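Local coordinates for argininosuccinate lyase (Chelativorans sp., PDB 6RXA) that catalyses enantioselective C-N bond formation as an engineered EDDS lyase of the aspartase/fumarase superfamily, giving chiral synthons for artificial dipeptide sweeteners, at the interface of chains A and B. Coordinates in Å, arbitrary orientation; residue numbers count along the deposited sequence, not the author numbering. Chains: chain A/B, Argininosuccinate lyase.

The interface of chains A and B. Residues chain A 156, 170-171, 173-174; chain B 227, 229-230.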
# COMPACT_ATOMS: atom_id res chain seq x y z
N VAL A 156 32.58 4.02 -3.36
CA VAL A 156 31.14 4.11 -3.49
C VAL A 156 30.67 2.89 -4.29
O VAL A 156 31.40 2.36 -5.13
CB VAL A 156 30.70 5.43 -4.15
CG1 VAL A 156 31.09 5.47 -5.62
CG2 VAL A 156 29.19 5.65 -3.98
N HIS A 170 32.16 12.81 1.21
CA HIS A 170 31.35 12.94 0.00
C HIS A 170 30.05 12.15 0.11
O HIS A 170 28.98 12.65 -0.24
CB HIS A 170 32.19 12.47 -1.18
CG HIS A 170 31.47 12.46 -2.48
ND1 HIS A 170 31.18 11.29 -3.15
CD2 HIS A 170 30.98 13.46 -3.25
CE1 HIS A 170 30.54 11.57 -4.27
NE2 HIS A 170 30.41 12.89 -4.35
N TYR A 171 30.13 10.91 0.60
CA TYR A 171 28.94 10.09 0.78
C TYR A 171 27.94 10.77 1.72
O TYR A 171 26.74 10.87 1.42
CB TYR A 171 29.31 8.69 1.30
CG TYR A 171 28.09 7.84 1.52
CD1 TYR A 171 27.38 7.89 2.71
CD2 TYR A 171 27.60 7.02 0.51
CE1 TYR A 171 26.24 7.17 2.89
CE2 TYR A 171 26.44 6.28 0.69
CZ TYR A 171 25.77 6.35 1.89
OH TYR A 171 24.61 5.63 2.10
N MET A 173 27.53 13.81 2.38
CA MET A 173 26.89 14.99 1.81
C MET A 173 25.78 14.63 0.84
O MET A 173 24.92 15.48 0.58
CB MET A 173 27.93 15.94 1.22
CG MET A 173 28.82 16.55 2.31
SD MET A 173 27.96 17.23 3.74
CE MET A 173 27.15 18.63 2.98
N ALA A 174 25.73 13.40 0.31
CA ALA A 174 24.54 12.98 -0.41
C ALA A 174 23.35 12.94 0.53
O ALA A 174 22.26 13.42 0.20
CB ALA A 174 24.76 11.60 -1.05
N ASN B 227 25.28 16.96 -5.39
CA ASN B 227 26.09 15.81 -5.02
C ASN B 227 25.88 14.67 -6.02
O ASN B 227 24.76 14.35 -6.40
CB ASN B 227 25.75 15.37 -3.60
CG ASN B 227 26.53 14.17 -3.17
OD1 ASN B 227 26.16 13.04 -3.51
ND2 ASN B 227 27.60 14.39 -2.40
N ILE B 229 26.34 11.41 -5.87
CA ILE B 229 25.56 10.26 -5.42
C ILE B 229 24.08 10.59 -5.45
O ILE B 229 23.26 9.82 -5.96
CB ILE B 229 26.01 9.78 -4.02
CG1 ILE B 229 27.43 9.23 -4.06
CG2 ILE B 229 25.03 8.74 -3.48
CD1 ILE B 229 28.09 9.26 -2.70
N GLU B 230 23.71 11.75 -4.91
CA GLU B 230 22.31 12.16 -4.98
C GLU B 230 21.83 12.23 -6.42
O GLU B 230 20.67 11.92 -6.71
CB GLU B 230 22.12 13.49 -4.25
CG GLU B 230 20.70 14.03 -4.20
CD GLU B 230 19.74 13.19 -3.38
OE1 GLU B 230 20.08 12.07 -2.94
OE2 GLU B 230 18.61 13.68 -3.16
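B:Ile229, in the first turn of helix 228-233, packs its side chain against helix 168-193 of the other subunit, and its terminal methyl CD1 lies 3.7 Å from the backbone CA of A:Tyr171. The same methyl stands off the plane of the A:His170 imidazole, displaced past its ND1-CE1 side, with CD1 3.7 Å from CE1. It also meets CD2 of the A:Tyr171 ring, approached obliquely from one side of its plane; the tyrosine side chain runs at about a right angle to the isoleucine. From strand 153-158, A:Val156 comes tip to tip with B:Ile229, its CG2 4.0 Å from CD1. With CG1 opposite the carbonyl carbon (chi1 -66°), the longer branch of the isoleucine points to histidine, tyrosine and valine, while CB and CG2 are left to pack on the alanine methyl, CB of B:Ile229 lying 3.7 Å from CB of A:Ala174. Beyond this apolar centre, the amide of B:Asn227 lies against the helix turn at A:Ala174, its CG 3.6 Å from CA of the alanine, and its plane is 26° from that of the A:His170 ring. ND2 donates to the carbonyl O of A:His170 at 3.1 Å, a somewhat bent bond (143° at H) with the donor tilted from the carbonyl plane. B:Asn227, just ahead of helix 228-233, caps its N-terminus through OD1, which accepts the backbone N-H of B:Glu230 within the plane of the side-chain carbonyl, at one of its lone pairs. An alanine in place of B:Asn227 would probably leave the A:His170 carbonyl without its partner from chain B and the helix start without its side-chain cap. The contact recurs with the chains exchanged across the two-fold axis, within a tetrameric assembly typical of the superfamily. At the rim, OD1 of B:Asn227 also faces CB of A:Ala174, 3.2 Å away.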